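Local coordinates for protein acyl-CoA dehydrogenase (Bacillus anthracis, PDB 3OWA) that binds FAD and probably catalyses the alpha,beta-dehydrogenation of acyl-CoA thioesters, as other acyl-CoA dehydrogenases do, at residues A[394-397]-A[398-401]; A[45-49]-A[50-54]; A[369-372]-A[373-377]; A[62-65]-A[66-69]; A[187-190]-A[191-194]. All blocks are in the same frame, centred on the assembly; numbering follows the deposited sequence.

Contact 1: residues A[394-397]-A[398-401]; sequences IERM and YRDS
Glu395 and Arg399 reach each other one helical turn apart because of complementary torsions. The glutamate CG lies opposite its backbone N (chi1 -178°) and the chain then folds at chi2. The arginine CG lies opposite its carbonyl carbon (chi1 -70°), which sends the chain back toward Glu395. The guanidinium grips the carboxylate side-on with two nitrogens, one to each oxygen. Arg399 NE meets Glu395 OE1 at 2.8 Å, from above the carboxylate plane. Arg399 NH2 meets Glu395 OE2 at 2.8 Å, on the syn side but tilted out of that plane. Both oxygens lie near the guanidinium plane, although the two flat groups are turned 39° apart. Two bonds fix the rotation of both ends. Arg399 NH1 also donates to Met228 O of the same chain.

The second pair puts the arginine first and uses a single direct bond. Arg396 NE gives a nearly straight bond to Asp400 OD2, 2.9 Å long, on the syn side and again tilted from the carboxylate plane. A water bridges the pair a second time, accepting from Arg396 NH1 at 2.7 Å and donating to Asp400 OD2 at 2.8 Å. The other aspartate oxygen, OD1, takes the backbone N of Ile230. In the backbone, Asp400 N bonds to Arg396 O at 2.8 Å.

Ile394 and Met397, a selenomethionine, face helix 257-293, and Tyr398 packs on helix 358-383. Met228 of the second subunit packs against Glu395, Tyr398 and Arg399. These are successive i to i+4 salt bridges on a short, largely buried alpha-helix of the acyl-CoA dehydrogenase C-terminal domain.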
# COMPACT_ATOMS: atom_id res chain seq x y z
N ILE A 394 8.22 13.14 0.22
CA ILE A 394 7.56 11.83 0.49
C ILE A 394 6.61 11.45 -0.64
O ILE A 394 6.33 10.27 -0.87
CB ILE A 394 6.81 11.83 1.89
CG1 ILE A 394 6.49 10.39 2.32
CG2 ILE A 394 5.55 12.74 1.87
CD1 ILE A 394 7.70 9.58 2.90
N GLU A 395 6.08 12.44 -1.34
CA GLU A 395 5.17 12.17 -2.44
C GLU A 395 5.89 11.43 -3.60
O GLU A 395 5.36 10.48 -4.21
CB GLU A 395 4.59 13.49 -2.91
CG GLU A 395 3.53 13.44 -4.06
CD GLU A 395 4.10 13.30 -5.50
OE1 GLU A 395 3.32 12.91 -6.38
OE2 GLU A 395 5.30 13.62 -5.80
N ARG A 396 7.08 11.88 -3.92
CA ARG A 396 7.92 11.19 -4.94
C ARG A 396 8.36 9.81 -4.50
O ARG A 396 8.34 8.88 -5.28
CB ARG A 396 9.20 12.03 -5.20
CG ARG A 396 9.86 11.61 -6.53
CD ARG A 396 11.36 11.98 -6.40
NE ARG A 396 12.00 11.02 -5.51
CZ ARG A 396 12.78 11.32 -4.48
NH1 ARG A 396 13.31 10.32 -3.75
NH2 ARG A 396 13.09 12.58 -4.19
N MSE A 397 8.75 9.67 -3.22
CA MSE A 397 9.13 8.38 -2.70
C MSE A 397 7.99 7.36 -2.76
O MSE A 397 8.22 6.16 -3.06
CB MSE A 397 9.55 8.56 -1.23
CG MSE A 397 10.92 9.30 -1.15
SE MSE A 397 11.46 9.40 0.69
CE MSE A 397 11.79 7.55 0.98
N TYR A 398 6.80 7.83 -2.43
CA TYR A 398 5.62 6.98 -2.52
C TYR A 398 5.47 6.41 -3.91
O TYR A 398 5.19 5.16 -4.09
CB TYR A 398 4.33 7.78 -2.08
CG TYR A 398 3.08 6.89 -2.12
CD1 TYR A 398 2.76 6.11 -1.03
CD2 TYR A 398 2.28 6.82 -3.28
CE1 TYR A 398 1.61 5.24 -1.08
CE2 TYR A 398 1.13 6.00 -3.31
CZ TYR A 398 0.83 5.23 -2.23
OH TYR A 398 -0.27 4.38 -2.26
N ARG A 399 5.56 7.27 -4.93
CA ARG A 399 5.44 6.82 -6.35
C ARG A 399 6.63 5.95 -6.79
O ARG A 399 6.45 4.94 -7.45
CB ARG A 399 5.24 7.98 -7.33
CG ARG A 399 3.86 8.67 -7.23
CD ARG A 399 3.69 9.81 -8.24
NE ARG A 399 4.54 10.95 -7.92
CZ ARG A 399 5.73 11.22 -8.45
NH1 ARG A 399 6.25 10.45 -9.41
NH2 ARG A 399 6.39 12.31 -8.06
N ASP A 400 7.85 6.29 -6.36
CA ASP A 400 9.02 5.55 -6.81
C ASP A 400 8.98 4.13 -6.25
O ASP A 400 9.53 3.20 -6.86
CB ASP A 400 10.33 6.22 -6.30
CG ASP A 400 10.61 7.60 -6.93
OD1 ASP A 400 9.99 8.04 -7.96
OD2 ASP A 400 11.54 8.28 -6.38
N SER A 401 8.43 3.95 -5.04
CA SER A 401 8.55 2.70 -4.30
C SER A 401 7.81 1.58 -5.05
O SER A 401 8.25 0.42 -5.05
CB SER A 401 7.89 2.86 -2.91
OG SER A 401 7.68 1.61 -2.25
O HOH W 1 12.60 7.68 -3.87

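Contact 2: residues A[45-49]-A[50-54]; sequences EDFIV and NEVLP
Asn50 stands one turn beyond Asp46, and Asn50 N bonds to Asp46 O at 2.8 Å. Asn50 CB packs beside that carbonyl, 3.1 Å from Asp46 O. The carboxylate of Asp46 turns to Lys42, its salt-bridge partner.

Glu51 comes next. Glu51 N bonds to Phe47 O at 2.8 Å, and Glu51 CG lies 3.8 Å from Phe47 CD2. The glutamate crosses the phenylalanine at about a right angle. Glu51 CB and CG, not the carboxylate, meet the ring.

Val52 meets the same ring. Val52 CG2 reaches Phe47 CE1 at 3.5 Å, neither squarely over the face nor at the edge. The methyl is set there by chi1 177°, which places CG2 beside the backbone N. The backbone widens here into a pi-type turn. Val52 N makes only weak bonds, to Phe47 O and to Ile48 O.

Leu53 makes the wider turn plain. Leu53 N bonds to Ile48 O, five residues back, at 2.9 Å. Leu53 CD2 lies 4.3 Å from Ile48 CG2. Pro54 follows, with CD 3.5 Å from Val49 O.

Phe47 and Ile48 carry the apolar side of helix 35-52 onto Phe105 of helix 95-105, in the N-terminal domain. Phe47 also packs on helix 64-76. The chemistry is amphipathic: hydrocarbon contacts join the helices, and Asn50 and Glu51 meet solvent. Proline has no N-H to give Val49 O.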
# COMPACT_ATOMS: atom_id res chain seq x y z
N GLU A 45 27.25 9.89 0.17
CA GLU A 45 26.23 10.79 0.70
C GLU A 45 26.48 12.26 0.33
O GLU A 45 25.55 12.95 -0.10
CB GLU A 45 26.14 10.66 2.23
CG GLU A 45 25.06 11.54 2.83
CD GLU A 45 24.63 11.06 4.20
OE1 GLU A 45 23.44 10.74 4.36
OE2 GLU A 45 25.50 11.00 5.11
N ASP A 46 27.71 12.73 0.50
CA ASP A 46 28.07 14.10 0.14
C ASP A 46 27.89 14.37 -1.35
O ASP A 46 27.36 15.41 -1.75
CB ASP A 46 29.51 14.37 0.51
CG ASP A 46 29.74 14.46 2.03
OD1 ASP A 46 28.75 14.63 2.79
OD2 ASP A 46 30.91 14.38 2.45
N PHE A 47 28.37 13.44 -2.18
CA PHE A 47 28.12 13.53 -3.62
C PHE A 47 26.61 13.70 -3.90
O PHE A 47 26.22 14.67 -4.54
CB PHE A 47 28.67 12.31 -4.38
CG PHE A 47 28.25 12.29 -5.84
CD1 PHE A 47 27.33 11.37 -6.29
CD2 PHE A 47 28.76 13.23 -6.74
CE1 PHE A 47 26.92 11.36 -7.64
CE2 PHE A 47 28.36 13.22 -8.10
CZ PHE A 47 27.45 12.29 -8.53
N ILE A 48 25.79 12.78 -3.40
CA ILE A 48 24.34 12.81 -3.64
C ILE A 48 23.68 14.13 -3.15
O ILE A 48 22.97 14.82 -3.91
CB ILE A 48 23.61 11.52 -3.10
CG1 ILE A 48 23.63 10.42 -4.16
CG2 ILE A 48 22.13 11.79 -2.92
CD1 ILE A 48 24.91 9.74 -4.35
N VAL A 49 24.00 14.53 -1.92
CA VAL A 49 23.40 15.71 -1.32
C VAL A 49 23.91 17.00 -1.97
O VAL A 49 23.12 17.89 -2.30
CB VAL A 49 23.64 15.72 0.24
CG1 VAL A 49 23.32 17.08 0.86
CG2 VAL A 49 22.84 14.64 0.92
N ASN A 50 25.23 17.14 -2.09
CA ASN A 50 25.82 18.32 -2.68
C ASN A 50 25.63 18.45 -4.20
O ASN A 50 25.38 19.54 -4.68
CB ASN A 50 27.31 18.44 -2.31
CG ASN A 50 27.52 18.57 -0.81
OD1 ASN A 50 26.63 19.00 -0.09
ND2 ASN A 50 28.72 18.23 -0.35
N GLU A 51 25.75 17.36 -4.96
CA GLU A 51 25.77 17.46 -6.45
C GLU A 51 24.48 17.04 -7.12
O GLU A 51 24.05 17.65 -8.08
CB GLU A 51 26.94 16.66 -7.04
CG GLU A 51 28.29 16.95 -6.35
CD GLU A 51 28.77 18.35 -6.62
OE1 GLU A 51 28.85 18.72 -7.81
OE2 GLU A 51 29.13 19.09 -5.67
N VAL A 52 23.89 15.96 -6.64
CA VAL A 52 22.74 15.38 -7.33
C VAL A 52 21.41 16.04 -6.99
O VAL A 52 20.59 16.33 -7.90
CB VAL A 52 22.65 13.86 -7.07
CG1 VAL A 52 21.39 13.25 -7.75
CG2 VAL A 52 23.89 13.18 -7.62
N LEU A 53 21.15 16.24 -5.70
CA LEU A 53 19.85 16.75 -5.27
C LEU A 53 19.45 18.11 -5.84
O LEU A 53 18.27 18.32 -6.17
CB LEU A 53 19.65 16.70 -3.76
CG LEU A 53 19.71 15.32 -3.12
CD1 LEU A 53 19.38 15.45 -1.59
CD2 LEU A 53 18.78 14.27 -3.82
N PRO A 54 20.42 19.03 -5.96
CA PRO A 54 20.08 20.30 -6.56
C PRO A 54 19.59 20.15 -8.01
O PRO A 54 18.98 21.07 -8.51
CB PRO A 54 21.41 21.05 -6.57
CG PRO A 54 22.14 20.52 -5.32
CD PRO A 54 21.76 19.03 -5.36

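Contact 3: residues A[369-372]-A[373-377]; sequences SEVL and DYTVD
Leu372 lays its CD1 methyl against Val376 CG1, 3.7 Å away and one turn further along the helix. Leu372 CD1 also lies 3.6 Å from Thr375 OG1. The leucine and threonine side chains cross at about a right angle. Leu372 CG stands opposite its backbone N (chi1 174°), and chi2 turns CD1 toward the next turn.

The hydroxyl of Thr375 is folded back onto the backbone. A chi1 of 67° tucks Thr375 OG1 over the main chain, where it donates to Leu372 O at 3.0 Å. Leu372 O also accepts from Val376 N at 2.9 Å. Two donors therefore grip Leu372 O, and the buried hydroxyl finds its acceptor within the same helix. Thr375 CG2 lies 4.1 Å from Val371 CG1.

This is a buried face of helix 358-383, a long helix of the all-alpha C-terminal domain of acyl-CoA dehydrogenases. Leu372 and Thr375 press on helix 257-293, while Val376 and Leu372 meet helix 393-401. Tyr374 turns to helix 305-336, where its OH bonds to Asn313 and its ring forms a cation-pi contact with Lys317.

The polar side carries Asp373. A water donates to Glu370 O at 2.8 Å and to Asp373 OD2 at 3.1 Å. Asp373 OD1 makes a salt bridge to Arg405 and Glu370 OE1 one to Arg415, while Asp377 bridges to Arg402 and Arg405 of the second subunit.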
# COMPACT_ATOMS: atom_id res chain seq x y z
N SER A 369 11.45 -4.53 -0.12
CA SER A 369 10.51 -3.76 -0.92
C SER A 369 9.17 -3.57 -0.18
O SER A 369 8.54 -2.52 -0.29
CB SER A 369 10.32 -4.44 -2.28
OG SER A 369 9.77 -5.77 -2.14
N GLU A 370 8.73 -4.57 0.59
CA GLU A 370 7.48 -4.46 1.38
C GLU A 370 7.59 -3.58 2.61
O GLU A 370 6.65 -2.87 2.97
CB GLU A 370 6.93 -5.85 1.77
CG GLU A 370 6.53 -6.58 0.51
CD GLU A 370 5.68 -7.82 0.76
OE1 GLU A 370 5.78 -8.43 1.85
OE2 GLU A 370 4.93 -8.21 -0.16
N VAL A 371 8.72 -3.61 3.27
CA VAL A 371 8.94 -2.67 4.36
C VAL A 371 8.97 -1.23 3.83
O VAL A 371 8.39 -0.33 4.44
CB VAL A 371 10.33 -3.01 5.07
CG1 VAL A 371 10.78 -1.84 5.91
CG2 VAL A 371 10.16 -4.25 5.97
N LEU A 372 9.61 -1.00 2.68
CA LEU A 372 9.66 0.36 2.12
C LEU A 372 8.23 0.75 1.71
O LEU A 372 7.79 1.88 1.98
CB LEU A 372 10.56 0.43 0.89
CG LEU A 372 10.56 1.79 0.16
CD1 LEU A 372 10.95 2.91 1.09
CD2 LEU A 372 11.38 1.76 -1.15
N ASP A 373 7.50 -0.17 1.09
CA ASP A 373 6.11 0.11 0.70
C ASP A 373 5.30 0.65 1.93
O ASP A 373 4.53 1.63 1.83
CB ASP A 373 5.50 -1.19 0.17
CG ASP A 373 4.05 -1.05 -0.27
OD1 ASP A 373 3.79 -0.84 -1.47
OD2 ASP A 373 3.15 -1.14 0.59
N TYR A 374 5.43 -0.02 3.05
CA TYR A 374 4.73 0.36 4.27
C TYR A 374 5.24 1.71 4.78
O TYR A 374 4.45 2.56 5.19
CB TYR A 374 4.94 -0.73 5.36
CG TYR A 374 4.40 -0.32 6.71
CD1 TYR A 374 3.05 -0.51 7.01
CD2 TYR A 374 5.23 0.29 7.67
CE1 TYR A 374 2.51 -0.09 8.24
CE2 TYR A 374 4.70 0.72 8.90
CZ TYR A 374 3.35 0.49 9.18
OH TYR A 374 2.80 0.92 10.38
N THR A 375 6.56 1.91 4.81
CA THR A 375 7.11 3.15 5.35
C THR A 375 6.75 4.39 4.52
O THR A 375 6.46 5.44 5.09
CB THR A 375 8.66 3.09 5.61
OG1 THR A 375 9.31 2.99 4.33
CG2 THR A 375 9.04 1.87 6.47
N VAL A 376 6.71 4.29 3.18
CA VAL A 376 6.36 5.49 2.42
C VAL A 376 4.86 5.72 2.54
O VAL A 376 4.39 6.84 2.51
CB VAL A 376 6.78 5.47 0.88
CG1 VAL A 376 8.25 5.40 0.78
CG2 VAL A 376 6.19 4.25 0.14
N ASP A 377 4.10 4.66 2.70
CA ASP A 377 2.68 4.84 2.85
C ASP A 377 2.36 5.52 4.22
O ASP A 377 1.45 6.38 4.31
CB ASP A 377 1.98 3.50 2.75
CG ASP A 377 0.48 3.65 2.87
OD1 ASP A 377 -0.10 4.19 1.91
OD2 ASP A 377 -0.12 3.26 3.91
O HOH W 2 3.91 -3.41 2.56

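Contact 4: residues A[62-65]-A[66-69]; sequences HEFD and RSVR
Glu63 and Arg66 lie side by side and point the same way where the chain enters helix 64-76, in the N-terminal domain. The chain arrives from a Schellman motif that ends the preceding helix, with His62 as the C-prime residue of positive phi. Glu63 is then the centre of an inverse gamma turn.

Both long side chains leave with CG beside the backbone N and run extended. This brings Glu63 OE1 to Arg66 NE at 2.7 Å in a nearly straight bond. The oxygen lies in the guanidinium plane, but the nitrogen comes from above the carboxylate, and the two planes are 44° apart. The backbones follow: Arg66 N bonds to Glu63 O at 3.1 Å.

The arginine has more partners. Arg66 NH1 makes a salt bridge to Glu55, which also binds Arg69, and the guanidinium has a cation-pi contact with Tyr58.

The Phe64 ring takes His62 CA over one face, and Ser67 OG stands at its edge, 3.9 Å from Phe64 CD1. Phe64 O accepts from Val68 N at 2.9 Å. One water closes the salt bridge, donating to Glu63 OE1 and accepting from Arg66 NH2, each at 2.7 Å.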
# COMPACT_ATOMS: atom_id res chain seq x y z
N HIS A 62 13.42 14.64 -17.34
CA HIS A 62 14.11 13.94 -18.45
C HIS A 62 15.18 14.80 -19.08
O HIS A 62 15.42 14.71 -20.29
CB HIS A 62 13.13 13.44 -19.53
CG HIS A 62 12.25 12.35 -19.04
ND1 HIS A 62 11.35 11.69 -19.86
CD2 HIS A 62 12.13 11.78 -17.82
CE1 HIS A 62 10.70 10.78 -19.16
NE2 HIS A 62 11.16 10.80 -17.92
N GLU A 63 15.83 15.62 -18.27
CA GLU A 63 16.98 16.31 -18.79
C GLU A 63 18.19 15.39 -18.64
O GLU A 63 19.01 15.57 -17.74
CB GLU A 63 17.19 17.64 -18.07
CG GLU A 63 16.08 18.61 -18.37
CD GLU A 63 16.41 20.05 -17.98
OE1 GLU A 63 17.61 20.39 -17.75
OE2 GLU A 63 15.44 20.83 -17.92
N PHE A 64 18.33 14.44 -19.57
CA PHE A 64 19.28 13.33 -19.40
C PHE A 64 20.77 13.73 -19.56
O PHE A 64 21.67 13.06 -19.03
CB PHE A 64 18.89 12.15 -20.31
CG PHE A 64 17.59 11.48 -19.94
CD1 PHE A 64 17.37 11.04 -18.66
CD2 PHE A 64 16.59 11.26 -20.90
CE1 PHE A 64 16.20 10.44 -18.29
CE2 PHE A 64 15.39 10.62 -20.53
CZ PHE A 64 15.19 10.20 -19.23
N ASP A 65 21.03 14.85 -20.24
CA ASP A 65 22.34 15.40 -20.29
C ASP A 65 22.90 15.58 -18.86
O ASP A 65 24.10 15.41 -18.63
CB ASP A 65 22.32 16.74 -21.02
CG ASP A 65 22.12 16.57 -22.52
OD1 ASP A 65 21.91 15.40 -22.98
OD2 ASP A 65 22.13 17.61 -23.22
N ARG A 66 22.04 15.95 -17.93
CA ARG A 66 22.48 16.18 -16.52
C ARG A 66 22.77 14.86 -15.85
O ARG A 66 23.75 14.75 -15.12
CB ARG A 66 21.41 16.93 -15.74
CG ARG A 66 21.16 18.37 -16.20
CD ARG A 66 19.95 18.89 -15.44
NE ARG A 66 19.50 20.21 -15.88
CZ ARG A 66 19.88 21.35 -15.32
NH1 ARG A 66 20.73 21.32 -14.30
NH2 ARG A 66 19.41 22.51 -15.77
N SER A 67 21.95 13.84 -16.10
CA SER A 67 22.23 12.49 -15.55
C SER A 67 23.59 12.03 -16.00
O SER A 67 24.39 11.54 -15.19
CB SER A 67 21.24 11.44 -16.11
OG SER A 67 19.93 11.81 -15.77
N VAL A 68 23.85 12.17 -17.30
CA VAL A 68 25.15 11.74 -17.85
C VAL A 68 26.30 12.50 -17.19
O VAL A 68 27.31 11.91 -16.76
CB VAL A 68 25.20 11.90 -19.39
CG1 VAL A 68 26.54 11.49 -19.94
CG2 VAL A 68 24.09 11.03 -20.05
N ARG A 69 26.16 13.82 -17.10
CA ARG A 69 27.22 14.59 -16.48
C ARG A 69 27.44 14.13 -15.03
O ARG A 69 28.58 13.94 -14.59
CB ARG A 69 26.93 16.10 -16.53
CG ARG A 69 28.01 16.96 -15.80
CD ARG A 69 27.86 18.47 -16.04
NE ARG A 69 26.45 18.93 -16.03
CZ ARG A 69 25.68 18.96 -14.95
NH1 ARG A 69 24.43 19.38 -15.07
NH2 ARG A 69 26.13 18.55 -13.75
O HOH W 3 17.63 23.12 -17.66

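Contact 5: residues A[187-190]-A[191-194]; sequences ITNS and AFAD. With FAD (flavin-adenine dinucleotide), chain E.
Asn189 O is gripped by two backbone donors of the segment that follows. Ala193 N reaches Asn189 O at 2.8 Å in a bent bond. Phe192 N reaches Asn189 O at 3.0 Å, from above the carbonyl plane. The two bonds close a tight loop at Asn189 O. This oxygen also lies over one face of the Phe192 ring, offset toward the rim.

The ring comes back over Asn189 because Phe192 CG sits between its own backbone N and carbonyl carbon (chi1 46°). Phe192 CZ then touches Asn189 OD1 at 3.6 Å, with the amide and ring planes 42° apart. The amide nitrogen, Asn189 ND2, is held by the carbonyls of Ala149 and Thr114, which fixes the rotation of the group.

Before this loop comes a type II beta turn, from Ile187 to Ser190. Its own backbone bond, Ser190 N to Ile187 O, is weak. Ser190 OG reinforces it, donating to Ile187 O at 2.7 Å from above the carbonyl plane. Asn189 has the positive phi expected at the third position.

The start of the turn contributes to the FAD pocket. Thr188 N donates to FAD O4 at 2.9 Å. Thr188 OG1 lies 3.1 Å from FAD N5, though the direction of its proton is not settled. Thr188 thus meets the N5/O4 edge of the isoalloxazine. Ile187 CD1 packs 3.8 Å from FAD N3.

The loop leaves strand 177-188 and leads to strand 195-202 in the beta domain. Asn189 and Ala193 pack on strand 149-152, Thr188 on helix 110-122, and Phe192 on helix 64-76.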
# COMPACT_ATOMS: atom_id res chain seq x y z
N ILE A 187 13.94 -0.85 -20.90
CA ILE A 187 15.37 -0.97 -20.64
C ILE A 187 15.86 0.30 -19.99
O ILE A 187 15.90 1.36 -20.61
CB ILE A 187 16.12 -1.30 -21.97
CG1 ILE A 187 15.51 -2.57 -22.62
CG2 ILE A 187 17.59 -1.50 -21.75
CD1 ILE A 187 15.28 -3.79 -21.61
N THR A 188 16.20 0.19 -18.71
CA THR A 188 16.68 1.33 -17.96
C THR A 188 17.98 1.84 -18.57
O THR A 188 18.84 1.02 -18.93
CB THR A 188 16.93 0.85 -16.50
OG1 THR A 188 15.68 0.43 -15.96
CG2 THR A 188 17.55 1.97 -15.62
N ASN A 189 18.17 3.18 -18.60
CA ASN A 189 19.38 3.82 -19.12
C ASN A 189 19.43 3.91 -20.66
O ASN A 189 20.40 4.43 -21.22
CB ASN A 189 20.66 3.12 -18.62
CG ASN A 189 20.93 3.43 -17.14
OD1 ASN A 189 20.20 4.23 -16.56
ND2 ASN A 189 21.91 2.76 -16.52
N SER A 190 18.37 3.48 -21.33
CA SER A 190 18.38 3.44 -22.81
C SER A 190 18.67 4.73 -23.51
O SER A 190 19.20 4.69 -24.64
CB SER A 190 17.04 2.95 -23.36
OG SER A 190 16.89 1.59 -23.08
N ALA A 191 18.30 5.86 -22.94
CA ALA A 191 18.56 7.16 -23.59
C ALA A 191 20.04 7.48 -23.74
O ALA A 191 20.42 8.28 -24.61
CB ALA A 191 17.86 8.33 -22.80
N PHE A 192 20.87 6.97 -22.84
CA PHE A 192 22.26 7.32 -22.89
C PHE A 192 23.22 6.14 -22.73
O PHE A 192 24.44 6.37 -22.61
CB PHE A 192 22.54 8.41 -21.83
CG PHE A 192 21.92 8.09 -20.46
CD1 PHE A 192 22.50 7.15 -19.61
CD2 PHE A 192 20.72 8.67 -20.08
CE1 PHE A 192 21.90 6.82 -18.39
CE2 PHE A 192 20.12 8.35 -18.85
CZ PHE A 192 20.71 7.43 -18.01
N ALA A 193 22.74 4.89 -22.66
CA ALA A 193 23.65 3.76 -22.53
C ALA A 193 24.45 3.58 -23.83
O ALA A 193 23.91 3.70 -24.94
CB ALA A 193 22.88 2.41 -22.19
N ASP A 194 25.73 3.25 -23.68
CA ASP A 194 26.61 2.93 -24.80
C ASP A 194 26.64 1.45 -25.06
O ASP A 194 26.93 1.01 -26.18
CB ASP A 194 28.01 3.40 -24.43
CG ASP A 194 28.07 4.92 -24.26
OD1 ASP A 194 27.85 5.61 -25.28
OD2 ASP A 194 28.29 5.44 -23.14
PA FAD E . 4.26 -10.42 -15.88
O1A FAD E . 3.32 -10.37 -17.06
O2A FAD E . 5.40 -11.36 -16.00
O5B FAD E . 3.47 -10.70 -14.54
C5B FAD E . 2.17 -10.22 -14.30
C4B FAD E . 1.63 -10.78 -12.99
O4B FAD E . 1.52 -12.21 -13.05
C3B FAD E . 2.56 -10.43 -11.83
O3B FAD E . 1.83 -10.23 -10.62
C2B FAD E . 3.33 -11.72 -11.67
O2B FAD E . 3.83 -11.89 -10.38
C1B FAD E . 2.28 -12.75 -11.99
N9A FAD E . 2.90 -14.01 -12.41
C8A FAD E . 3.73 -14.22 -13.47
N7A FAD E . 4.08 -15.52 -13.52
C5A FAD E . 3.46 -16.16 -12.51
C6A FAD E . 3.45 -17.51 -12.09
N6A FAD E . 4.07 -18.47 -12.79
N1A FAD E . 2.70 -17.84 -10.98
C2A FAD E . 1.97 -16.87 -10.30
N3A FAD E . 1.96 -15.55 -10.73
C4A FAD E . 2.70 -15.20 -11.81
N1 FAD E . 13.94 -5.55 -17.52
C2 FAD E . 15.24 -5.64 -17.95
O2 FAD E . 15.68 -6.69 -18.36
N3 FAD E . 16.09 -4.55 -17.94
C4 FAD E . 15.66 -3.33 -17.52
O4 FAD E . 16.47 -2.39 -17.51
C4X FAD E . 14.34 -3.23 -17.07
N5 FAD E . 13.86 -1.99 -16.66
C5X FAD E . 12.54 -1.85 -16.27
C6 FAD E . 12.10 -0.59 -15.87
C7 FAD E . 10.76 -0.43 -15.51
C7M FAD E . 10.27 0.94 -15.09
C8 FAD E . 9.91 -1.55 -15.55
C8M FAD E . 8.46 -1.49 -15.17
C9 FAD E . 10.37 -2.81 -15.90
C9A FAD E . 11.68 -2.98 -16.27
N10 FAD E . 12.15 -4.24 -16.63
C10 FAD E . 13.47 -4.35 -17.07
C1' FAD E . 11.22 -5.44 -16.71
C2' FAD E . 10.63 -5.88 -15.37
O2' FAD E . 11.55 -6.19 -14.35
C3' FAD E . 9.26 -6.82 -15.58
O3' FAD E . 8.25 -5.88 -15.42
C4' FAD E . 9.13 -7.82 -14.73
O4' FAD E . 10.30 -8.63 -14.88
C5' FAD E . 7.83 -8.63 -14.68
O5' FAD E . 7.35 -8.75 -16.00
P FAD E . 5.94 -8.22 -16.48
O1P FAD E . 5.90 -6.75 -16.13
O2P FAD E . 5.77 -8.53 -17.94
O3P FAD E . 4.84 -8.93 -15.57

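Contacts 4 and 5 touch directly: Val68 CG2 lies 3.5 Å from Phe192 CB, and Phe64 CD2 lies 3.7 Å from Ala191 CB. Helix 64-76 thus packs on the loop whose turn contributes to the FAD pocket. The Phe64 side chain is about 11 Å from FAD. Contacts 1 and 3 form a second pair, on successive helices of the C-terminal domain, with centres about 10 Å apart. There Tyr398 CE1 meets Asp377 OD1 at 3.6 Å. The Asp400 side chain is about 10 Å from a FAD. Contact 2 is separate; its nearest atoms lie about 6 Å from both contact 1 and contact 4. Contacts 3 and 5 have centres about 28 Å apart.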